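Local coordinates for protein exodeoxyribonuclease (Neisseria meningitidis, PDB 2JC5) that probably cleaves the DNA backbone at apurinic or apyrimidinic sites during repair, as a metal-dependent phosphodiesterase of the AP/ExoA family, at residues Ala29-Val34 with Gly101-Ile106; Leu108-Gly113 with Tyr124-Ala129; Asp143-Gly148 with Gln223-Glu228. One frame throughout, in Å; residues are numbered along the deposited sequence. Where two conformers were deposited one is given.

Interaction 1 (Ala29-Val34 with Gly101-Ile106); sequences ADIVCV and GRLSVI
Two facing beta-sheets of the DNase I-like sandwich meet where Ile31 and Cys33 of strand 31-35 pack on Leu103 and Val105 of strand 103-109. The evidence for sheet-on-sheet contact is the spacing: the axes of 31-34 and 103-106 come no closer than 8.4 Å, too far for strand pairing, and their N-to-C directions differ by 32°. Val105 touches both Ile31 and Cys33, whose CB atoms point toward strand 103-109. Its CG1, anti to the backbone N (chi1 -178°), reaches SG of Cys33 at 3.4 Å, and its CG2 lies 3.9 Å from CD1 of Ile31. The side chains of Ile31 and Val105 cross obliquely, and both branches of the isoleucine touch the valine, CG2 of Ile31 standing 4.1 Å from CG1 of Val105. The contact lies in the buried interior between the two sheets of the alpha/beta sandwich. Ile4 of strand 2-8 also touches Val105, and Val71 of strand 69-73 lies against both Ile31 and Cys33. Toward the start of strand 103-109 the contact thins: CD1 of Ile31 is 4.3 Å from CD2 of Leu103, whose side chain also touches Leu2. SG of Cys33 also approaches the backbone O of Ile106, at 3.6 Å.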
loop_
_atom_site.group_PDB
_atom_site.type_symbol
_atom_site.label_atom_id
_atom_site.label_comp_id
_atom_site.label_asym_id
_atom_site.label_seq_id
_atom_site.Cartn_x
_atom_site.Cartn_y
_atom_site.Cartn_z
ATOM N N ALA A 29 3.262 13.100 -8.588
ATOM C CA ALA A 29 3.964 11.946 -8.026
ATOM C C ALA A 29 5.160 11.530 -8.867
ATOM O O ALA A 29 5.065 11.437 -10.098
ATOM C CB ALA A 29 3.021 10.753 -7.891
ATOM N N ASP A 30 6.251 11.220 -8.180
ATOM C CA ASP A 30 7.416 10.578 -8.768
ATOM C C ASP A 30 7.254 9.065 -8.881
ATOM O O ASP A 30 7.713 8.455 -9.856
ATOM C CB ASP A 30 8.648 10.890 -7.949
ATOM C CG ASP A 30 8.961 12.359 -7.949
ATOM O OD1 ASP A 30 9.462 12.830 -8.997
ATOM O OD2 ASP A 30 8.663 13.046 -6.945
ATOM N N ILE A 31 6.596 8.477 -7.878
ATOM C CA ILE A 31 6.357 7.038 -7.817
ATOM C C ILE A 31 4.939 6.815 -7.326
ATOM O O ILE A 31 4.510 7.477 -6.378
ATOM C CB ILE A 31 7.338 6.317 -6.857
ATOM C CG1 ILE A 31 8.790 6.551 -7.307
ATOM C CG2 ILE A 31 7.044 4.824 -6.813
ATOM C CD1 ILE A 31 9.827 6.121 -6.314
ATOM N N VAL A 32 4.212 5.926 -8.003
ATOM C CA VAL A 32 2.846 5.566 -7.624
ATOM C C VAL A 32 2.806 4.051 -7.459
ATOM O O VAL A 32 3.108 3.306 -8.401
ATOM C CB VAL A 32 1.799 6.045 -8.663
ATOM C CG1 VAL A 32 0.362 5.683 -8.211
ATOM C CG2 VAL A 32 1.904 7.549 -8.843
ATOM N N CYS A 33 2.482 3.611 -6.250
ATOM C CA CYS A 33 2.303 2.214 -5.963
ATOM C C CYS A 33 0.822 1.965 -5.910
ATOM O O CYS A 33 0.122 2.612 -5.116
ATOM C CB CYS A 33 2.919 1.879 -4.619
ATOM S SG CYS A 33 4.680 2.071 -4.608
ATOM N N VAL A 34 0.353 1.032 -6.738
ATOM C CA VAL A 34 -1.068 0.710 -6.734
ATOM C C VAL A 34 -1.312 -0.730 -6.345
ATOM O O VAL A 34 -0.485 -1.623 -6.576
ATOM C CB VAL A 34 -1.797 1.046 -8.060
ATOM C CG1 VAL A 34 -1.622 2.523 -8.389
ATOM C CG2 VAL A 34 -1.313 0.160 -9.219
ATOM N N GLY A 101 19.049 3.051 -7.321
ATOM C CA GLY A 101 20.227 3.229 -6.499
ATOM C C GLY A 101 19.975 2.595 -5.142
ATOM O O GLY A 101 19.565 1.441 -5.069
ATOM N N ARG A 102 20.125 3.377 -4.079
ATOM C CA ARG A 102 19.937 2.890 -2.722
ATOM C C ARG A 102 18.507 3.016 -2.190
ATOM O O ARG A 102 18.268 2.698 -1.033
ATOM C CB ARG A 102 20.922 3.599 -1.803
ATOM C CG ARG A 102 22.370 3.192 -2.068
ATOM C CD ARG A 102 22.664 1.785 -1.558
ATOM N NE ARG A 102 22.722 1.804 -0.098
ATOM C CZ ARG A 102 22.981 0.744 0.663
ATOM N NH1 ARG A 102 23.105 -0.457 0.125
ATOM N NH2 ARG A 102 23.029 0.886 1.971
ATOM N N LEU A 103 17.595 3.488 -3.037
ATOM C CA LEU A 103 16.169 3.565 -2.720
ATOM C C LEU A 103 15.455 2.318 -3.212
ATOM O O LEU A 103 15.662 1.873 -4.345
ATOM C CB LEU A 103 15.542 4.798 -3.387
ATOM C CG LEU A 103 14.031 5.010 -3.202
ATOM C CD1 LEU A 103 13.699 5.263 -1.748
ATOM C CD2 LEU A 103 13.555 6.121 -4.092
ATOM N N SER A 104 14.563 1.785 -2.385
ATOM C CA SER A 104 13.644 0.741 -2.824
ATOM C C SER A 104 12.247 1.128 -2.428
ATOM O O SER A 104 12.008 1.610 -1.313
ATOM C CB SER A 104 13.980 -0.607 -2.205
ATOM O OG SER A 104 15.277 -1.044 -2.567
ATOM N N VAL A 105 11.320 0.931 -3.348
ATOM C CA VAL A 105 9.910 1.107 -3.057
ATOM C C VAL A 105 9.144 -0.151 -3.430
ATOM O O VAL A 105 9.341 -0.715 -4.524
ATOM C CB VAL A 105 9.364 2.323 -3.801
ATOM C CG1 VAL A 105 7.899 2.537 -3.466
ATOM C CG2 VAL A 105 10.181 3.553 -3.466
ATOM N N ILE A 106 8.280 -0.570 -2.510
ATOM C CA ILE A 106 7.457 -1.750 -2.666
ATOM C C ILE A 106 6.003 -1.349 -2.768
ATOM O O ILE A 106 5.569 -0.352 -2.170
ATOM C CB ILE A 106 7.658 -2.707 -1.483
ATOM C CG1 ILE A 106 9.031 -3.368 -1.611
ATOM C CG2 ILE A 106 6.532 -3.753 -1.380
ATOM C CD1 ILE A 106 9.703 -3.660 -0.319
#

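Interaction 2 (Leu108-Gly113 with Tyr124-Ala129); sequences LYLPSG and YRFLDA. With BCN (bicine), chain C.
Pro111 supplies a CH-pi contact to Phe126: its CD lies 3.7 Å from the centroid of the Phe126 ring and 20° off the ring normal, over one face and displaced toward the rim. The proline and phenylalanine side chains cross at about a right angle, and the closest approach is CD of Pro111 to CG of Phe126 at 3.5 Å. Two further apolar contacts reach the same ring. CD1 of Leu108 meets CZ of Phe126 at 3.7 Å, at the edge near the ring plane, whereas CG of Leu110 comes in obliquely, 3.9 Å from CD1 of Phe126. CB of Phe126 points toward 108-113, and chi1 of -171° puts CG anti to the backbone N. These residues join the first strand, with the loop that follows it, to the helix of a beta-alpha-beta unit, strand 103-109, helix 117-139 and strand 143-147. On the next residue of the helix, CD2 of Leu127 touches both methyls of Leu110, CD1 of Leu110 being 3.7 Å away. Phe89 adds an edge-to-face ring contact to Phe126. Polar contact is made with the ligand: Gly113 N donates to O21 of bicine at 2.9 Å with an N-H...O angle of 163°, and Lys123, Ser114 and Ser169 also bind the bicine.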
loop_
_atom_site.group_PDB
_atom_site.type_symbol
_atom_site.label_atom_id
_atom_site.label_comp_id
_atom_site.label_asym_id
_atom_site.label_seq_id
_atom_site.Cartn_x
_atom_site.Cartn_y
_atom_site.Cartn_z
ATOM N N LEU A 108 2.556 -3.389 -1.959
ATOM C CA LEU A 108 2.131 -4.561 -1.213
ATOM C C LEU A 108 0.623 -4.588 -1.083
ATOM O O LEU A 108 0.032 -3.594 -0.703
ATOM C CB LEU A 108 2.717 -4.493 0.202
ATOM C CG LEU A 108 2.226 -5.556 1.199
ATOM C CD1 LEU A 108 2.752 -6.933 0.864
ATOM C CD2 LEU A 108 2.611 -5.186 2.636
ATOM N N TYR A 109 0.013 -5.734 -1.371
ATOM C CA TYR A 109 -1.405 -5.942 -1.139
ATOM C C TYR A 109 -1.539 -7.145 -0.218
ATOM O O TYR A 109 -1.460 -8.302 -0.654
ATOM C CB TYR A 109 -2.155 -6.155 -2.441
ATOM C CG TYR A 109 -3.653 -6.295 -2.308
ATOM C CD1 TYR A 109 -4.376 -5.586 -1.356
ATOM C CD2 TYR A 109 -4.340 -7.140 -3.136
ATOM C CE1 TYR A 109 -5.724 -5.709 -1.256
ATOM C CE2 TYR A 109 -5.696 -7.283 -3.032
ATOM C CZ TYR A 109 -6.391 -6.568 -2.097
ATOM O OH TYR A 109 -7.759 -6.715 -2.000
ATOM N N LEU A 110 -1.706 -6.854 1.070
ATOM C CA LEU A 110 -1.777 -7.895 2.093
ATOM C C LEU A 110 -3.161 -8.560 2.051
ATOM O O LEU A 110 -4.146 -7.881 1.856
ATOM C CB LEU A 110 -1.478 -7.269 3.449
ATOM C CG LEU A 110 -0.954 -8.156 4.560
ATOM C CD1 LEU A 110 -0.016 -7.357 5.473
ATOM C CD2 LEU A 110 -2.133 -8.735 5.335
ATOM N N PRO A 111 -3.242 -9.898 2.149
ATOM C CA PRO A 111 -4.544 -10.562 2.059
ATOM C C PRO A 111 -5.557 -10.060 3.086
ATOM O O PRO A 111 -5.185 -9.774 4.238
ATOM C CB PRO A 111 -4.209 -12.037 2.358
ATOM C CG PRO A 111 -2.795 -12.187 2.017
ATOM C CD PRO A 111 -2.154 -10.873 2.351
ATOM N N SER A 112 -6.810 -9.937 2.677
ATOM C CA SER A 112 -7.896 -9.632 3.594
ATOM C C SER A 112 -8.426 -10.930 4.186
ATOM O O SER A 112 -8.360 -11.987 3.558
ATOM C CB SER A 112 -9.008 -8.878 2.889
ATOM O OG SER A 112 -9.424 -9.584 1.749
ATOM N N GLY A 113 -8.943 -10.854 5.402
ATOM C CA GLY A 113 -9.449 -12.029 6.101
ATOM C C GLY A 113 -10.931 -12.043 6.380
ATOM O O GLY A 113 -11.428 -13.043 6.860
ATOM N N TYR A 124 -2.925 -14.719 8.125
ATOM C CA TYR A 124 -1.941 -14.973 9.178
ATOM C C TYR A 124 -0.684 -15.656 8.654
ATOM O O TYR A 124 0.404 -15.314 9.084
ATOM C CB TYR A 124 -2.529 -15.792 10.325
ATOM C CG TYR A 124 -3.399 -15.009 11.289
ATOM C CD1 TYR A 124 -2.968 -13.793 11.811
ATOM C CD2 TYR A 124 -4.618 -15.518 11.731
ATOM C CE1 TYR A 124 -3.730 -13.090 12.730
ATOM C CE2 TYR A 124 -5.391 -14.823 12.662
ATOM C CZ TYR A 124 -4.938 -13.600 13.141
ATOM O OH TYR A 124 -5.691 -12.899 14.054
ATOM N N ARG A 125 -0.812 -16.610 7.734
ATOM C CA ARG A 125 0.376 -17.203 7.132
ATOM C C ARG A 125 1.195 -16.162 6.344
ATOM O O ARG A 125 2.424 -16.185 6.352
ATOM C CB ARG A 125 -0.009 -18.413 6.275
ATOM C CG ARG A 125 -0.504 -19.574 7.124
ATOM C CD ARG A 125 -0.540 -20.875 6.364
ATOM N NE ARG A 125 -1.589 -20.890 5.345
ATOM C CZ ARG A 125 -1.409 -20.688 4.040
ATOM N NH1 ARG A 125 -0.202 -20.442 3.540
ATOM N NH2 ARG A 125 -2.452 -20.741 3.219
ATOM N N PHE A 126 0.526 -15.224 5.677
ATOM C CA PHE A 126 1.240 -14.144 5.002
ATOM C C PHE A 126 2.025 -13.266 5.983
ATOM O O PHE A 126 3.193 -12.933 5.763
ATOM C CB PHE A 126 0.246 -13.296 4.230
ATOM C CG PHE A 126 0.886 -12.288 3.324
ATOM C CD1 PHE A 126 1.415 -11.100 3.814
ATOM C CD2 PHE A 126 0.963 -12.538 1.972
ATOM C CE1 PHE A 126 2.020 -10.189 2.964
ATOM C CE2 PHE A 126 1.542 -11.628 1.106
ATOM C CZ PHE A 126 2.076 -10.450 1.614
ATOM N N LEU A 127 1.383 -12.904 7.087
ATOM C CA LEU A 127 2.064 -12.135 8.108
ATOM C C LEU A 127 3.336 -12.839 8.577
ATOM O O LEU A 127 4.368 -12.209 8.764
ATOM C CB LEU A 127 1.146 -11.872 9.311
ATOM C CG LEU A 127 -0.152 -11.060 9.148
ATOM C CD1 LEU A 127 -0.698 -10.626 10.524
ATOM C CD2 LEU A 127 0.022 -9.878 8.205
ATOM N N ASP A 128 3.252 -14.152 8.789
ATOM C CA ASP A 128 4.408 -14.888 9.291
ATOM C C ASP A 128 5.512 -15.028 8.262
ATOM O O ASP A 128 6.691 -15.039 8.618
ATOM C CB ASP A 128 3.984 -16.273 9.792
ATOM C CG ASP A 128 3.144 -16.211 11.047
ATOM O OD1 ASP A 128 3.272 -15.241 11.820
ATOM O OD2 ASP A 128 2.355 -17.160 11.286
ATOM N N ALA A 129 5.147 -15.131 6.984
ATOM C CA ALA A 129 6.141 -15.206 5.900
ATOM C C ALA A 129 6.758 -13.861 5.588
ATOM O O ALA A 129 7.905 -13.781 5.182
ATOM C CB ALA A 129 5.521 -15.801 4.630
HETATM N N1 BCN C . -11.075 -5.342 5.997
HETATM C C1 BCN C . -9.789 -5.999 6.329
HETATM C C2 BCN C . -9.822 -7.493 6.117
HETATM O O21 BCN C . -8.742 -8.133 6.270
HETATM O O22 BCN C . -10.897 -8.030 5.800
HETATM C C3 BCN C . -11.011 -4.524 4.777
HETATM C C4 BCN C . -11.379 -5.384 3.584
HETATM O O4 BCN C . -12.643 -6.071 3.759
HETATM C C5 BCN C . -11.579 -4.527 7.159
HETATM C C6 BCN C . -13.101 -4.478 7.164
HETATM O O6 BCN C . -13.679 -5.733 6.801
#

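Interaction 3 (Asp143-Gly148 with Gln223-Glu228); sequences DIVVCG and QMVTPE
Thr226 carries OG1 between its backbone N and carbonyl carbon (chi1 47°), a rotamer that presents the hydroxyl to Ile144; Gln223, with CG anti to its carbonyl carbon (chi1 -65°), runs its extended chain beside Val145 and Cys147. Gln223 lies in, and Thr226 directly follows, strand 217-225, which pairs antiparallel with 143-147 inside one sheet of the DNase I-like sandwich. The axes of 143-147 and 223-225 approach to 4.6 Å, their directions 157° apart. Val146 and Met224 form the hydrogen-bonded pair: Val146 N donates to Met224 O at 2.8 Å, and Met224 N returns a bond to Val146 O. Thr226 N likewise donates to Ile144 O. Where the second strand gives way to helix 227-230, the threonine hydroxyl takes the place of a main-chain acceptor, receiving Ile144 N at OG1 over 2.9 Å with an N-H...O angle of 172°. Val145, Cys147, Gln223 and Val225 share the sheet face turned to strands 2-8 and 250-254. There SG of Cys147 lies 3.9 Å from CG of Gln223, whose buried amide is satisfied by Tyr254 OH at OE1 and Ile4 O at NE2. At the outer end a water bridges the contact, donating to Asp143 OD1 at 2.6 Å and standing 2.7 Å from Thr226 OG1.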
loop_
_atom_site.group_PDB
_atom_site.type_symbol
_atom_site.label_atom_id
_atom_site.label_comp_id
_atom_site.label_asym_id
_atom_site.label_seq_id
_atom_site.Cartn_x
_atom_site.Cartn_y
_atom_site.Cartn_z
ATOM N N ASP A 143 17.527 2.630 1.818
ATOM C CA ASP A 143 16.345 3.446 2.050
ATOM C C ASP A 143 15.156 2.751 1.431
ATOM O O ASP A 143 15.126 2.555 0.234
ATOM C CB ASP A 143 16.556 4.800 1.426
ATOM C CG ASP A 143 17.774 5.492 1.963
ATOM O OD1 ASP A 143 17.935 5.565 3.205
ATOM O OD2 ASP A 143 18.601 5.955 1.134
ATOM N N ILE A 144 14.169 2.383 2.237
ATOM C CA ILE A 144 13.048 1.585 1.732
ATOM C C ILE A 144 11.713 2.140 2.187
ATOM O O ILE A 144 11.545 2.500 3.363
ATOM C CB ILE A 144 13.152 0.106 2.164
ATOM C CG1 ILE A 144 14.521 -0.467 1.802
ATOM C CG2 ILE A 144 12.026 -0.726 1.500
ATOM C CD1 ILE A 144 14.732 -1.889 2.225
ATOM N N VAL A 145 10.774 2.223 1.245
ATOM C CA VAL A 145 9.383 2.536 1.542
ATOM C C VAL A 145 8.546 1.338 1.124
ATOM O O VAL A 145 8.536 0.988 -0.054
ATOM C CB VAL A 145 8.895 3.793 0.807
ATOM C CG1 VAL A 145 7.440 4.138 1.213
ATOM C CG2 VAL A 145 9.826 4.973 1.112
ATOM N N VAL A 146 7.837 0.736 2.091
ATOM C CA VAL A 146 6.880 -0.328 1.797
ATOM C C VAL A 146 5.487 0.302 1.803
ATOM O O VAL A 146 4.938 0.605 2.873
ATOM C CB VAL A 146 6.973 -1.500 2.803
ATOM C CG1 VAL A 146 6.049 -2.641 2.378
ATOM C CG2 VAL A 146 8.419 -2.007 2.908
ATOM N N CYS A 147 4.966 0.551 0.603
ATOM C CA CYS A 147 3.655 1.122 0.397
ATOM C C CYS A 147 2.628 0.029 0.264
ATOM O O CYS A 147 2.866 -0.967 -0.412
ATOM C CB CYS A 147 3.590 1.886 -0.913
ATOM S SG CYS A 147 4.489 3.386 -0.988
ATOM N N GLY A 148 1.444 0.245 0.820
ATOM C CA GLY A 148 0.323 -0.506 0.330
ATOM C C GLY A 148 -0.820 -0.631 1.284
ATOM O O GLY A 148 -0.953 0.142 2.228
ATOM N N GLN A 223 2.570 3.855 4.494
ATOM C CA GLN A 223 3.956 3.862 4.010
ATOM C C GLN A 223 4.835 3.547 5.208
ATOM O O GLN A 223 4.919 4.340 6.134
ATOM C CB GLN A 223 4.297 5.213 3.365
ATOM C CG GLN A 223 3.483 5.465 2.095
ATOM C CD GLN A 223 4.011 6.574 1.170
ATOM O OE1 GLN A 223 5.182 6.965 1.199
ATOM N NE2 GLN A 223 3.131 7.061 0.319
ATOM N N MET A 224 5.406 2.344 5.220
ATOM C CA MET A 224 6.348 1.941 6.264
ATOM C C MET A 224 7.757 2.233 5.770
ATOM O O MET A 224 8.113 1.807 4.679
ATOM C CB MET A 224 6.234 0.452 6.592
ATOM C CG MET A 224 4.916 0.054 7.237
ATOM S SD MET A 224 4.800 0.685 8.934
ATOM C CE MET A 224 3.439 -0.319 9.533
ATOM N N VAL A 225 8.549 2.955 6.562
ATOM C CA VAL A 225 9.794 3.544 6.070
ATOM C C VAL A 225 10.972 3.217 6.994
ATOM O O VAL A 225 10.825 3.144 8.219
ATOM C CB VAL A 225 9.612 5.085 5.918
ATOM C CG1 VAL A 225 10.810 5.737 5.243
ATOM C CG2 VAL A 225 8.340 5.399 5.114
ATOM N N THR A 226 12.148 3.048 6.395
ATOM C CA THR A 226 13.412 2.869 7.128
ATOM C C THR A 226 13.807 4.173 7.834
ATOM O O THR A 226 13.294 5.231 7.491
ATOM C CB THR A 226 14.495 2.404 6.159
ATOM O OG1 THR A 226 14.468 3.217 4.984
ATOM C CG2 THR A 226 14.251 0.952 5.793
ATOM N N PRO A 227 14.680 4.085 8.860
ATOM C CA PRO A 227 14.895 5.243 9.741
ATOM C C PRO A 227 15.427 6.529 9.112
ATOM O O PRO A 227 14.858 7.602 9.367
ATOM C CB PRO A 227 15.866 4.706 10.803
ATOM C CG PRO A 227 15.829 3.260 10.693
ATOM C CD PRO A 227 15.382 2.883 9.340
ATOM N N GLU A 228 16.459 6.462 8.276
ATOM C CA GLU A 228 17.054 7.705 7.795
ATOM C C GLU A 228 16.111 8.389 6.830
ATOM O O GLU A 228 15.938 9.611 6.867
ATOM C CB GLU A 228 18.434 7.460 7.195
ATOM C CG GLU A 228 19.408 7.055 8.305
ATOM C CD GLU A 228 20.734 6.521 7.836
ATOM O OE1 GLU A 228 20.767 5.434 7.234
ATOM O OE2 GLU A 228 21.767 7.178 8.118
HETATM O O HOH W 1 16.448 5.023 5.330
HETATM O O HOH W 2 20.184 6.272 4.114
#

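In the fold
The three contacts use neighbouring elements of one sandwich but differ in kind. Interaction 1 joins the two sheets through apolar side chains in the core, whereas interaction 3 lies within a sheet and is mostly main-chain hydrogen bonding, with a partly exposed, water-bridged end. Strands 103-109 and 143-147 are neighbours: Ser104 N lies 2.8 Å from Asp143 O and Ser104 O 2.9 Å from Val145 N, probable hydrogen bonds that couple interactions 1 and 3. Interaction 2 shares strand 103-109 with interaction 1, though about 21 Å away between centres. It buries apolar groups against the helix, on a segment that itself holds the predicted active-site Tyr109 and the bicine-pocket residues Ser112 and Gly113.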